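Local coordinates for protein 6-phospho-beta-glucosidase BglT (Thermotoga maritima, PDB 1UP7) that hydrolyses cellobiose 6'-phosphate to glucose 6-phosphate and glucose, using NAD(+) and a manganese ion as cofactors, at residues L101-F112 with A383-P394; L238-L248 with D354-V364. One frame throughout, in Å; residues are numbered along the deposited sequence.

Contact 1: L101-F112 with A383-P394; sequences LIGQETTGVGGF and ALKALLSHPLGP. With G6P (6-O-phosphono-alpha-D-glucopyranose), chain J; NAD (nicotinamide-adenine-dinucleotide), chain I.
Two side chains that set out anti to their backbone nitrogens, F112 (chi1 169°) and H390 (chi1 -168°), reach across this contact, each with one ring face met by a carbon of the other segment. Over F112 lies CD1 of L387, 3.7 Å from F112 CD2 and offset toward the rim, the two side chains crossing at about a right angle; A386 CB and the carbonyl oxygen of A383 approach the same ring obliquely, near CE1 and CZ. H390 instead receives backbone: CA of G108 stands 3.6 Å from its ring centroid, a CH-pi contact on the residue at the N-cap position of helix 109-131. The rotation of the imidazole is fixed at its edge: ND1 accepts from L392 N at 2.7 Å in the ring plane, and water 3, also in plane, links NE2 to G108 N. CD1 of L392 crosses T107 CG2 at 3.8 Å, and the L392 carbonyl oxygen is gripped by two waters, which carry it to I102 N, I102 O and V109 N. CD2 of L101 crosses P394, nearest to its CA and CB. In the same loop E105 spans both ligands, OE1 accepting from G6P O4 at 2.9 Å and OE2 from NAD O2D at 2.8 Å. The arrangement is that of a family 4 glycosidase active-site loop, leading into a helix and backed by the type I turn H390-G393 that follows helix 380-389.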
loop_
_atom_site.group_PDB
_atom_site.type_symbol
_atom_site.label_atom_id
_atom_site.label_comp_id
_atom_site.label_asym_id
_atom_site.label_seq_id
_atom_site.Cartn_x
_atom_site.Cartn_y
_atom_site.Cartn_z
ATOM N N LEU A 101 -23.984 -25.864 14.062
ATOM C CA LEU A 101 -22.741 -25.315 13.536
ATOM C C LEU A 101 -21.817 -26.446 13.139
ATOM O O LEU A 101 -21.851 -27.516 13.765
ATOM C CB LEU A 101 -22.069 -24.487 14.626
ATOM C CG LEU A 101 -22.310 -22.962 14.733
ATOM C CD1 LEU A 101 -23.392 -22.345 13.781
ATOM C CD2 LEU A 101 -22.454 -22.475 16.193
ATOM N N ILE A 102 -20.986 -26.202 12.125
ATOM C CA ILE A 102 -19.946 -27.130 11.733
ATOM C C ILE A 102 -19.009 -27.419 12.907
ATOM O O ILE A 102 -18.505 -26.504 13.576
ATOM C CB ILE A 102 -19.135 -26.558 10.555
ATOM C CG1 ILE A 102 -19.989 -26.525 9.270
ATOM C CG2 ILE A 102 -17.823 -27.378 10.384
ATOM C CD1 ILE A 102 -20.370 -27.874 8.853
ATOM N N GLY A 103 -18.819 -28.698 13.193
ATOM C CA GLY A 103 -17.789 -29.101 14.139
ATOM C C GLY A 103 -16.671 -29.851 13.436
ATOM O O GLY A 103 -16.875 -30.949 12.913
ATOM N N GLN A 104 -15.496 -29.246 13.417
ATOM C CA GLN A 104 -14.361 -29.761 12.663
ATOM C C GLN A 104 -13.031 -29.436 13.354
ATOM O O GLN A 104 -12.871 -28.392 13.987
ATOM C CB GLN A 104 -14.408 -29.211 11.232
ATOM C CG GLN A 104 -13.848 -30.177 10.151
ATOM C CD GLN A 104 -12.318 -30.049 10.071
ATOM O OE1 GLN A 104 -11.742 -28.982 10.371
ATOM N NE2 GLN A 104 -11.668 -31.126 9.711
ATOM N N GLU A 105 -12.080 -30.343 13.249
ATOM C CA GLU A 105 -10.766 -30.183 13.884
ATOM C C GLU A 105 -10.084 -28.800 13.700
ATOM O O GLU A 105 -9.571 -28.229 14.693
ATOM C CB GLU A 105 -9.829 -31.337 13.441
ATOM C CG GLU A 105 -8.403 -31.211 13.983
ATOM C CD GLU A 105 -7.350 -31.971 13.188
ATOM O OE1 GLU A 105 -7.434 -32.037 11.927
ATOM O OE2 GLU A 105 -6.411 -32.501 13.831
ATOM N N THR A 106 -10.081 -28.270 12.464
ATOM C CA THR A 106 -9.315 -27.063 12.124
ATOM C C THR A 106 -10.152 -25.906 11.616
ATOM O O THR A 106 -9.655 -24.801 11.528
ATOM C CB THR A 106 -8.224 -27.391 11.066
ATOM O OG1 THR A 106 -8.841 -27.736 9.793
ATOM C CG2 THR A 106 -7.506 -28.704 11.408
ATOM N N THR A 107 -11.405 -26.162 11.263
ATOM C CA THR A 107 -12.222 -25.201 10.544
ATOM C C THR A 107 -13.378 -24.708 11.386
ATOM O O THR A 107 -14.175 -25.507 11.830
ATOM C CB THR A 107 -12.811 -25.877 9.284
ATOM O OG1 THR A 107 -11.738 -26.444 8.510
ATOM C CG2 THR A 107 -13.439 -24.816 8.393
ATOM N N GLY A 108 -13.526 -23.403 11.515
ATOM C CA GLY A 108 -14.682 -22.841 12.186
ATOM C C GLY A 108 -14.492 -22.921 13.687
ATOM O O GLY A 108 -13.367 -22.831 14.195
ATOM N N VAL A 109 -15.589 -23.128 14.397
ATOM C CA VAL A 109 -15.611 -23.049 15.873
ATOM C C VAL A 109 -14.610 -24.017 16.523
ATOM O O VAL A 109 -13.916 -23.652 17.462
ATOM C CB VAL A 109 -17.042 -23.235 16.444
ATOM C CG1 VAL A 109 -17.055 -23.257 18.039
ATOM C CG2 VAL A 109 -17.971 -22.142 15.924
ATOM N N GLY A 110 -14.535 -25.236 16.008
ATOM C CA GLY A 110 -13.519 -26.195 16.377
ATOM C C GLY A 110 -12.094 -25.704 16.253
ATOM O O GLY A 110 -11.269 -25.953 17.148
ATOM N N GLY A 111 -11.793 -24.995 15.164
ATOM C CA GLY A 111 -10.483 -24.395 14.968
ATOM C C GLY A 111 -10.213 -23.301 15.996
ATOM O O GLY A 111 -9.074 -23.092 16.416
ATOM N N PHE A 112 -11.267 -22.589 16.387
ATOM C CA PHE A 112 -11.190 -21.499 17.349
ATOM C C PHE A 112 -10.791 -22.035 18.737
ATOM O O PHE A 112 -9.890 -21.485 19.392
ATOM C CB PHE A 112 -12.544 -20.802 17.409
ATOM C CG PHE A 112 -12.701 -19.809 18.541
ATOM C CD1 PHE A 112 -12.229 -18.494 18.415
ATOM C CD2 PHE A 112 -13.400 -20.172 19.704
ATOM C CE1 PHE A 112 -12.426 -17.583 19.425
ATOM C CE2 PHE A 112 -13.594 -19.256 20.732
ATOM C CZ PHE A 112 -13.110 -17.959 20.599
ATOM N N ALA A 383 -13.327 -12.539 22.737
ATOM C CA ALA A 383 -13.488 -13.885 22.190
ATOM C C ALA A 383 -14.870 -14.044 21.550
ATOM O O ALA A 383 -14.997 -14.646 20.478
ATOM C CB ALA A 383 -13.248 -14.953 23.258
ATOM N N LEU A 384 -15.890 -13.473 22.191
ATOM C CA LEU A 384 -17.241 -13.419 21.611
ATOM C C LEU A 384 -17.217 -12.719 20.241
ATOM O O LEU A 384 -17.788 -13.201 19.286
ATOM C CB LEU A 384 -18.151 -12.620 22.535
ATOM C CG LEU A 384 -19.471 -13.136 23.071
ATOM C CD1 LEU A 384 -19.538 -14.677 23.280
ATOM C CD2 LEU A 384 -19.788 -12.352 24.373
ATOM N N LYS A 385 -16.530 -11.587 20.178
ATOM C CA LYS A 385 -16.352 -10.841 18.967
ATOM C C LYS A 385 -15.625 -11.664 17.901
ATOM O O LYS A 385 -16.058 -11.656 16.739
ATOM C CB LYS A 385 -15.607 -9.533 19.255
ATOM C CG LYS A 385 -15.433 -8.569 18.106
ATOM C CD LYS A 385 -14.590 -7.407 18.642
ATOM C CE LYS A 385 -14.369 -6.389 17.546
ATOM N NZ LYS A 385 -13.662 -5.197 17.982
ATOM N N ALA A 386 -14.563 -12.382 18.276
ATOM C CA ALA A 386 -13.874 -13.257 17.309
ATOM C C ALA A 386 -14.804 -14.351 16.794
ATOM O O ALA A 386 -14.903 -14.598 15.583
ATOM C CB ALA A 386 -12.630 -13.874 17.897
ATOM N N LEU A 387 -15.519 -14.978 17.720
ATOM C CA LEU A 387 -16.399 -16.076 17.396
ATOM C C LEU A 387 -17.501 -15.650 16.418
ATOM O O LEU A 387 -17.787 -16.361 15.430
ATOM C CB LEU A 387 -16.951 -16.633 18.699
ATOM C CG LEU A 387 -17.473 -18.048 18.828
ATOM C CD1 LEU A 387 -16.584 -19.159 18.177
ATOM C CD2 LEU A 387 -17.721 -18.318 20.326
ATOM N N LEU A 388 -18.095 -14.474 16.659
ATOM C CA LEU A 388 -19.100 -13.920 15.732
ATOM C C LEU A 388 -18.575 -13.557 14.362
ATOM O O LEU A 388 -19.366 -13.489 13.412
ATOM C CB LEU A 388 -19.715 -12.669 16.318
ATOM C CG LEU A 388 -20.668 -12.802 17.493
ATOM C CD1 LEU A 388 -20.966 -11.404 17.969
ATOM C CD2 LEU A 388 -21.943 -13.555 17.042
ATOM N N SER A 389 -17.275 -13.290 14.248
ATOM C CA SER A 389 -16.693 -12.875 12.965
ATOM C C SER A 389 -16.456 -14.032 11.984
ATOM O O SER A 389 -16.267 -13.815 10.794
ATOM C CB SER A 389 -15.366 -12.111 13.175
ATOM O OG SER A 389 -14.313 -12.991 13.602
ATOM N N HIS A 390 -16.433 -15.258 12.475
ATOM C CA HIS A 390 -16.058 -16.378 11.620
ATOM C C HIS A 390 -17.237 -16.715 10.710
ATOM O O HIS A 390 -18.360 -16.866 11.217
ATOM C CB HIS A 390 -15.684 -17.620 12.434
ATOM C CG HIS A 390 -15.031 -18.675 11.605
ATOM N ND1 HIS A 390 -15.704 -19.363 10.612
ATOM C CD2 HIS A 390 -13.747 -19.110 11.566
ATOM C CE1 HIS A 390 -14.860 -20.176 10.001
ATOM N NE2 HIS A 390 -13.672 -20.059 10.576
ATOM N N PRO A 391 -17.003 -16.859 9.395
ATOM C CA PRO A 391 -18.100 -17.196 8.475
ATOM C C PRO A 391 -18.904 -18.398 8.942
ATOM O O PRO A 391 -20.052 -18.510 8.572
ATOM C CB PRO A 391 -17.383 -17.512 7.148
ATOM C CG PRO A 391 -16.084 -16.683 7.205
ATOM C CD PRO A 391 -15.702 -16.682 8.685
ATOM N N LEU A 392 -18.305 -19.284 9.742
ATOM C CA LEU A 392 -18.976 -20.507 10.202
ATOM C C LEU A 392 -19.272 -20.467 11.702
ATOM O O LEU A 392 -19.653 -21.489 12.294
ATOM C CB LEU A 392 -18.154 -21.756 9.867
ATOM C CG LEU A 392 -17.906 -22.070 8.371
ATOM C CD1 LEU A 392 -16.780 -23.106 8.221
ATOM C CD2 LEU A 392 -19.166 -22.578 7.708
ATOM N N GLY A 393 -19.122 -19.279 12.304
ATOM C CA GLY A 393 -19.451 -19.077 13.701
ATOM C C GLY A 393 -20.937 -18.952 14.023
ATOM O O GLY A 393 -21.785 -19.052 13.152
ATOM N N PRO A 394 -21.249 -18.761 15.296
ATOM C CA PRO A 394 -22.638 -18.681 15.773
ATOM C C PRO A 394 -23.366 -17.398 15.357
ATOM O O PRO A 394 -22.755 -16.359 15.170
ATOM C CB PRO A 394 -22.455 -18.672 17.301
ATOM C CG PRO A 394 -21.117 -18.040 17.500
ATOM C CD PRO A 394 -20.280 -18.618 16.403
HETATM C C1 G6P J . -5.707 -33.600 6.180
HETATM C C2 G6P J . -5.347 -32.162 6.646
HETATM C C3 G6P J . -4.637 -32.220 7.997
HETATM C C4 G6P J . -5.604 -32.844 8.990
HETATM C C5 G6P J . -5.895 -34.287 8.536
HETATM C C6 G6P J . -6.898 -34.948 9.471
HETATM O O1 G6P J . -6.436 -33.661 4.939
HETATM O O2 G6P J . -4.513 -31.456 5.728
HETATM O O3 G6P J . -4.172 -30.940 8.439
HETATM O O4 G6P J . -5.090 -32.756 10.320
HETATM O O5 G6P J . -6.444 -34.323 7.193
HETATM O O6 G6P J . -6.668 -36.345 9.562
HETATM P P G6P J . -7.129 -37.172 10.864
HETATM O O1P G6P J . -6.550 -38.559 10.702
HETATM O O2P G6P J . -8.633 -37.310 11.042
HETATM O O3P G6P J . -6.530 -36.485 12.059
HETATM P PA NAD I . -1.684 -36.773 18.613
HETATM O O1A NAD I . -2.882 -36.739 19.474
HETATM O O2A NAD I . -1.075 -38.172 18.374
HETATM O O5B NAD I . -0.619 -35.809 19.363
HETATM C C5B NAD I . 0.753 -35.951 19.105
HETATM C C4B NAD I . 1.531 -36.024 20.412
HETATM O O4B NAD I . 1.566 -34.747 21.045
HETATM C C3B NAD I . 0.975 -36.997 21.444
HETATM O O3B NAD I . 1.954 -38.000 21.670
HETATM C C2B NAD I . 0.750 -36.149 22.698
HETATM O O2B NAD I . 1.113 -36.831 23.881
HETATM C C1B NAD I . 1.715 -35.005 22.444
HETATM N N9A NAD I . 1.433 -33.775 23.177
HETATM C C8A NAD I . 0.223 -33.220 23.549
HETATM N N7A NAD I . 0.508 -32.055 24.171
HETATM C C5A NAD I . 1.834 -31.829 24.159
HETATM C C6A NAD I . 2.646 -30.819 24.660
HETATM N N6A NAD I . 2.141 -29.768 25.297
HETATM N N1A NAD I . 4.023 -30.913 24.495
HETATM C C2A NAD I . 4.581 -32.008 23.857
HETATM N N3A NAD I . 3.769 -33.015 23.393
HETATM C C4A NAD I . 2.428 -32.921 23.547
HETATM O O3 NAD I . -2.128 -36.097 17.222
HETATM P PN NAD I . -1.454 -36.239 15.776
HETATM O O1N NAD I . -2.543 -36.808 14.943
HETATM O O2N NAD I . -0.150 -36.865 15.795
HETATM O O5D NAD I . -1.155 -34.730 15.338
HETATM C C5D NAD I . -0.525 -33.763 16.158
HETATM C C4D NAD I . -0.829 -32.374 15.573
HETATM O O4D NAD I . -0.333 -32.211 14.245
HETATM C C3D NAD I . -2.324 -32.107 15.483
HETATM O O3D NAD I . -2.491 -30.776 15.870
HETATM C C2D NAD I . -2.666 -32.293 14.008
HETATM O O2D NAD I . -3.767 -31.530 13.545
HETATM C C1D NAD I . -1.374 -31.980 13.290
HETATM N N1N NAD I . -1.115 -32.980 12.251
HETATM C C2N NAD I . 0.123 -33.579 12.315
HETATM C C3N NAD I . 0.504 -34.535 11.405
HETATM C C7N NAD I . 1.871 -35.163 11.547
HETATM O O7N NAD I . 2.734 -35.372 10.446
HETATM N N7N NAD I . 2.272 -35.521 12.777
HETATM C C4N NAD I . -0.414 -34.879 10.409
HETATM C C5N NAD I . -1.683 -34.273 10.323
HETATM C C6N NAD I . -2.027 -33.307 11.269
HETATM O O HOH W 1 -21.094 -23.613 11.030
HETATM O O HOH W 2 -17.968 -23.722 12.957
HETATM O O HOH W 3 -11.323 -21.633 10.224
#

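Contact 2: L238-L248 with D354-V364. With G6P (6-O-phosphono-alpha-D-glucopyranose), chain J.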
loop_
_atom_site.group_PDB
_atom_site.type_symbol
_atom_site.label_atom_id
_atom_site.label_comp_id
_atom_site.label_asym_id
_atom_site.label_seq_id
_atom_site.Cartn_x
_atom_site.Cartn_y
_atom_site.Cartn_z
ATOM N N LEU A 238 -11.242 -22.048 -10.272
ATOM C CA LEU A 238 -10.184 -22.243 -9.285
ATOM C C LEU A 238 -10.276 -23.691 -8.797
ATOM O O LEU A 238 -11.384 -24.261 -8.625
ATOM C CB LEU A 238 -10.352 -21.329 -8.047
ATOM C CG LEU A 238 -10.297 -19.793 -8.135
ATOM C CD1 LEU A 238 -10.622 -19.132 -6.772
ATOM C CD2 LEU A 238 -8.925 -19.355 -8.630
ATOM N N ILE A 239 -9.125 -24.305 -8.574
ATOM C CA ILE A 239 -9.145 -25.593 -7.905
ATOM C C ILE A 239 -9.069 -25.278 -6.428
ATOM O O ILE A 239 -8.207 -24.548 -5.976
ATOM C CB ILE A 239 -7.991 -26.548 -8.342
ATOM C CG1 ILE A 239 -8.123 -26.945 -9.803
ATOM C CG2 ILE A 239 -7.982 -27.825 -7.486
ATOM C CD1 ILE A 239 -6.832 -27.006 -10.513
ATOM N N VAL A 240 -10.005 -25.824 -5.680
ATOM C CA VAL A 240 -10.262 -25.389 -4.330
ATOM C C VAL A 240 -9.794 -26.435 -3.302
ATOM O O VAL A 240 -9.925 -27.625 -3.498
ATOM C CB VAL A 240 -11.765 -25.034 -4.177
ATOM C CG1 VAL A 240 -12.675 -26.283 -3.904
ATOM C CG2 VAL A 240 -11.925 -24.036 -3.113
ATOM N N ASN A 241 -9.198 -25.986 -2.214
ATOM C CA ASN A 241 -8.915 -26.889 -1.078
ATOM C C ASN A 241 -10.218 -27.594 -0.660
ATOM O O ASN A 241 -11.247 -26.967 -0.548
ATOM C CB ASN A 241 -8.317 -26.083 0.082
ATOM C CG ASN A 241 -7.762 -26.954 1.243
ATOM O OD1 ASN A 241 -8.465 -27.781 1.839
ATOM N ND2 ASN A 241 -6.498 -26.720 1.595
ATOM N N PRO A 242 -10.174 -28.901 -0.441
ATOM C CA PRO A 242 -11.396 -29.679 -0.110
ATOM C C PRO A 242 -12.094 -29.157 1.149
ATOM O O PRO A 242 -13.298 -29.322 1.294
ATOM C CB PRO A 242 -10.876 -31.117 0.142
ATOM C CG PRO A 242 -9.483 -31.166 -0.457
ATOM C CD PRO A 242 -8.952 -29.734 -0.465
ATOM N N TYR A 243 -11.340 -28.491 2.009
ATOM C CA TYR A 243 -11.901 -27.868 3.208
ATOM C C TYR A 243 -12.891 -26.756 2.921
ATOM O O TYR A 243 -13.631 -26.358 3.827
ATOM C CB TYR A 243 -10.795 -27.310 4.077
ATOM C CG TYR A 243 -10.141 -28.343 4.959
ATOM C CD1 TYR A 243 -9.165 -29.226 4.444
ATOM C CD2 TYR A 243 -10.479 -28.434 6.321
ATOM C CE1 TYR A 243 -8.560 -30.183 5.273
ATOM C CE2 TYR A 243 -9.902 -29.383 7.148
ATOM C CZ TYR A 243 -8.945 -30.243 6.636
ATOM O OH TYR A 243 -8.375 -31.184 7.467
ATOM N N LEU A 244 -12.888 -26.255 1.685
ATOM C CA LEU A 244 -13.838 -25.233 1.282
ATOM C C LEU A 244 -15.247 -25.797 1.317
ATOM O O LEU A 244 -16.189 -25.049 1.375
ATOM C CB LEU A 244 -13.508 -24.644 -0.097
ATOM C CG LEU A 244 -12.814 -23.272 -0.091
ATOM C CD1 LEU A 244 -13.455 -22.218 0.877
ATOM C CD2 LEU A 244 -11.315 -23.447 0.234
ATOM N N ARG A 245 -15.369 -27.115 1.298
ATOM C CA ARG A 245 -16.670 -27.777 1.355
ATOM C C ARG A 245 -17.462 -27.329 2.584
ATOM O O ARG A 245 -18.679 -27.248 2.530
ATOM C CB ARG A 245 -16.520 -29.291 1.452
ATOM C CG ARG A 245 -16.387 -30.027 0.131
ATOM C CD ARG A 245 -16.054 -31.535 0.353
ATOM N NE ARG A 245 -15.183 -31.622 1.540
ATOM C CZ ARG A 245 -14.969 -32.705 2.276
ATOM N NH1 ARG A 245 -15.594 -33.848 1.989
ATOM N NH2 ARG A 245 -14.131 -32.638 3.319
ATOM N N TYR A 246 -16.760 -27.051 3.682
ATOM C CA TYR A 246 -17.408 -26.659 4.947
ATOM C C TYR A 246 -18.038 -25.298 4.863
ATOM O O TYR A 246 -19.024 -25.051 5.544
ATOM C CB TYR A 246 -16.443 -26.703 6.151
ATOM C CG TYR A 246 -15.912 -28.092 6.420
ATOM C CD1 TYR A 246 -16.705 -29.064 7.015
ATOM C CD2 TYR A 246 -14.604 -28.443 6.053
ATOM C CE1 TYR A 246 -16.227 -30.358 7.236
ATOM C CE2 TYR A 246 -14.109 -29.727 6.263
ATOM C CZ TYR A 246 -14.934 -30.682 6.840
ATOM O OH TYR A 246 -14.440 -31.956 7.048
ATOM N N TYR A 247 -17.472 -24.444 4.022
ATOM C CA TYR A 247 -18.011 -23.128 3.747
ATOM C C TYR A 247 -19.084 -23.161 2.685
ATOM O O TYR A 247 -20.158 -22.656 2.944
ATOM C CB TYR A 247 -16.896 -22.212 3.304
ATOM C CG TYR A 247 -15.906 -21.930 4.387
ATOM C CD1 TYR A 247 -14.854 -22.814 4.633
ATOM C CD2 TYR A 247 -16.000 -20.778 5.144
ATOM C CE1 TYR A 247 -13.935 -22.567 5.607
ATOM C CE2 TYR A 247 -15.056 -20.490 6.124
ATOM C CZ TYR A 247 -14.034 -21.392 6.352
ATOM O OH TYR A 247 -13.092 -21.145 7.306
ATOM N N LEU A 248 -18.817 -23.797 1.534
ATOM C CA LEU A 248 -19.674 -23.680 0.362
ATOM C C LEU A 248 -20.734 -24.787 0.276
ATOM O O LEU A 248 -21.705 -24.698 -0.482
ATOM C CB LEU A 248 -18.817 -23.655 -0.898
ATOM C CG LEU A 248 -18.018 -22.369 -1.037
ATOM C CD1 LEU A 248 -16.854 -22.741 -1.883
ATOM C CD2 LEU A 248 -18.847 -21.214 -1.651
ATOM N N ASP A 354 -7.740 -13.862 -7.099
ATOM C CA ASP A 354 -9.120 -13.858 -7.561
ATOM C C ASP A 354 -10.063 -13.349 -6.437
ATOM O O ASP A 354 -9.919 -13.756 -5.279
ATOM C CB ASP A 354 -9.450 -15.315 -7.974
ATOM C CG ASP A 354 -10.849 -15.489 -8.556
ATOM O OD1 ASP A 354 -11.818 -15.407 -7.783
ATOM O OD2 ASP A 354 -11.081 -15.720 -9.761
ATOM N N HIS A 355 -11.031 -12.489 -6.772
ATOM C CA HIS A 355 -11.926 -11.891 -5.764
ATOM C C HIS A 355 -12.660 -12.950 -4.968
ATOM O O HIS A 355 -12.904 -12.767 -3.782
ATOM C CB HIS A 355 -12.942 -10.922 -6.388
ATOM C CG HIS A 355 -12.309 -9.779 -7.120
ATOM N ND1 HIS A 355 -12.718 -9.376 -8.375
ATOM C CD2 HIS A 355 -11.289 -8.958 -6.775
ATOM C CE1 HIS A 355 -11.968 -8.367 -8.775
ATOM N NE2 HIS A 355 -11.105 -8.085 -7.818
ATOM N N PHE A 356 -12.996 -14.064 -5.617
ATOM C CA PHE A 356 -13.723 -15.167 -4.971
ATOM C C PHE A 356 -12.867 -15.740 -3.859
ATOM O O PHE A 356 -13.325 -15.949 -2.736
ATOM C CB PHE A 356 -14.024 -16.287 -5.974
ATOM C CG PHE A 356 -14.826 -17.434 -5.412
ATOM C CD1 PHE A 356 -16.220 -17.401 -5.418
ATOM C CD2 PHE A 356 -14.189 -18.563 -4.881
ATOM C CE1 PHE A 356 -16.966 -18.473 -4.930
ATOM C CE2 PHE A 356 -14.929 -19.627 -4.376
ATOM C CZ PHE A 356 -16.333 -19.582 -4.405
ATOM N N ALA A 357 -11.613 -16.001 -4.170
ATOM C CA ALA A 357 -10.658 -16.416 -3.142
ATOM C C ALA A 357 -10.457 -15.345 -2.039
ATOM O O ALA A 357 -10.404 -15.676 -0.856
ATOM C CB ALA A 357 -9.329 -16.818 -3.758
ATOM N N LEU A 358 -10.340 -14.078 -2.424
ATOM C CA LEU A 358 -10.144 -13.006 -1.437
ATOM C C LEU A 358 -11.341 -12.896 -0.461
ATOM O O LEU A 358 -11.140 -12.611 0.708
ATOM C CB LEU A 358 -9.859 -11.673 -2.125
ATOM C CG LEU A 358 -8.369 -11.362 -2.313
ATOM C CD1 LEU A 358 -7.598 -12.507 -2.972
ATOM C CD2 LEU A 358 -8.139 -10.039 -3.056
ATOM N N SER A 359 -12.569 -13.153 -0.924
ATOM C CA SER A 359 -13.717 -13.056 -0.041
ATOM C C SER A 359 -13.505 -13.969 1.164
ATOM O O SER A 359 -13.769 -13.559 2.314
ATOM C CB SER A 359 -15.026 -13.404 -0.733
ATOM O OG SER A 359 -15.055 -14.768 -1.158
ATOM N N PHE A 360 -13.010 -15.184 0.926
ATOM C CA PHE A 360 -12.719 -16.075 2.054
ATOM C C PHE A 360 -11.461 -15.679 2.827
ATOM O O PHE A 360 -11.497 -15.634 4.042
ATOM C CB PHE A 360 -12.619 -17.542 1.627
ATOM C CG PHE A 360 -13.892 -18.076 1.023
ATOM C CD1 PHE A 360 -14.955 -18.471 1.842
ATOM C CD2 PHE A 360 -14.024 -18.176 -0.352
ATOM C CE1 PHE A 360 -16.131 -18.956 1.285
ATOM C CE2 PHE A 360 -15.188 -18.669 -0.915
ATOM C CZ PHE A 360 -16.241 -19.046 -0.096
ATOM N N ILE A 361 -10.363 -15.390 2.130
ATOM C CA ILE A 361 -9.114 -15.120 2.803
ATOM C C ILE A 361 -9.218 -13.929 3.766
ATOM O O ILE A 361 -8.749 -14.016 4.918
ATOM C CB ILE A 361 -7.971 -14.893 1.787
ATOM C CG1 ILE A 361 -7.745 -16.151 0.894
ATOM C CG2 ILE A 361 -6.703 -14.411 2.504
ATOM C CD1 ILE A 361 -6.838 -15.882 -0.314
ATOM N N HIS A 362 -9.816 -12.820 3.299
ATOM C CA HIS A 362 -9.953 -11.632 4.125
ATOM C C HIS A 362 -10.790 -11.978 5.378
ATOM O O HIS A 362 -10.394 -11.680 6.493
ATOM C CB HIS A 362 -10.657 -10.504 3.344
ATOM C CG HIS A 362 -9.773 -9.717 2.435
ATOM N ND1 HIS A 362 -8.623 -9.084 2.869
ATOM C CD2 HIS A 362 -9.900 -9.408 1.119
ATOM C CE1 HIS A 362 -8.071 -8.434 1.859
ATOM N NE2 HIS A 362 -8.835 -8.599 0.791
ATOM N N ALA A 363 -11.952 -12.600 5.194
ATOM C CA ALA A 363 -12.863 -12.834 6.323
ATOM C C ALA A 363 -12.212 -13.724 7.396
ATOM O O ALA A 363 -12.266 -13.452 8.604
ATOM C CB ALA A 363 -14.238 -13.474 5.837
ATOM N N VAL A 364 -11.569 -14.789 6.946
ATOM C CA VAL A 364 -10.936 -15.671 7.898
ATOM C C VAL A 364 -9.694 -15.034 8.516
ATOM O O VAL A 364 -9.425 -15.231 9.708
ATOM C CB VAL A 364 -10.647 -17.029 7.256
ATOM C CG1 VAL A 364 -9.823 -17.912 8.187
ATOM C CG2 VAL A 364 -12.000 -17.701 6.899
HETATM C C1 G6P J . -5.707 -33.600 6.180
HETATM C C2 G6P J . -5.347 -32.162 6.646
HETATM C C3 G6P J . -4.637 -32.220 7.997
HETATM C C4 G6P J . -5.604 -32.844 8.990
HETATM C C5 G6P J . -5.895 -34.287 8.536
HETATM C C6 G6P J . -6.898 -34.948 9.471
HETATM O O1 G6P J . -6.436 -33.661 4.939
HETATM O O2 G6P J . -4.513 -31.456 5.728
HETATM O O3 G6P J . -4.172 -30.940 8.439
HETATM O O4 G6P J . -5.090 -32.756 10.320
HETATM O O5 G6P J . -6.444 -34.323 7.193
HETATM O O6 G6P J . -6.668 -36.345 9.562
HETATM P P G6P J . -7.129 -37.172 10.864
HETATM O O1P G6P J . -6.550 -38.559 10.702
HETATM O O2P G6P J . -8.633 -37.310 11.042
HETATM O O3P G6P J . -6.530 -36.485 12.059
#
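The segment that carries the proton acceptor Y243 of this family 4 glycosidase is backed by the start of helix 355-376, and F360 is the residue on which that backing centres. CD1 of L244 sits over the middle of the F360 ring, 4.0 Å from the centroid and 5° off the normal. L248 comes to the ring's edge instead, its CD2 3.7 Å from F360 CZ, and the same methyl also reaches F356 CZ. Y247 and F360 form an offset edge-to-face pair, centroids 5.8 Å apart and planes at 75°, with the edge of F360 turned to the tyrosine face. With CG anti to the carbonyl carbon (chi1 -61°), the F360 ring extends to all three of these partners. An alanine here would remove the ring between L244, Y247 and L248 and is likely to leave all three without their common partner, opening a gap beside the helix. One turn further on, V364 CG2 meets Y247 OH at 3.6 Å. At the other end L238 CD1 packs on A357 CB, at 4.0 Å, and on F356. There D354 caps the helix, OD1 accepting from F356 N at 2.8 Å, while OD2 makes a salt bridge to K385 of the second subunit. N241 OD1 accepts from Y243 N in an Asx turn, and Y243 brings its OH to 3.3 Å from G6P C2. The turn thus carries Y243 into the glucose 6-phosphate site, while the helix packs on its neighbours L244, Y247 and L248, a second shell behind an active-site tyrosine.

In the fold
Both contacts are buried, each centred about 17 Å from the centre of the chain, and neither is a surface patch. Contact 1 joins the Rossmann-type part of the chain to the C-terminal domain, whereas contact 2 stays within that domain and is nested inside the chain loop that contact 1 closes. They meet where T106 and T107 pack on Y243 and where H390 and L392 touch Y247 and Y246. Their chemistry differs: bridging waters and an imidazole supplement apolar contacts in the first, while the second is mainly aromatic and aliphatic, with no hydrogen bond between its segments. Each brings one residue to G6P, and both also reach the second subunit, contact 2 with eight residues and contact 1 with four.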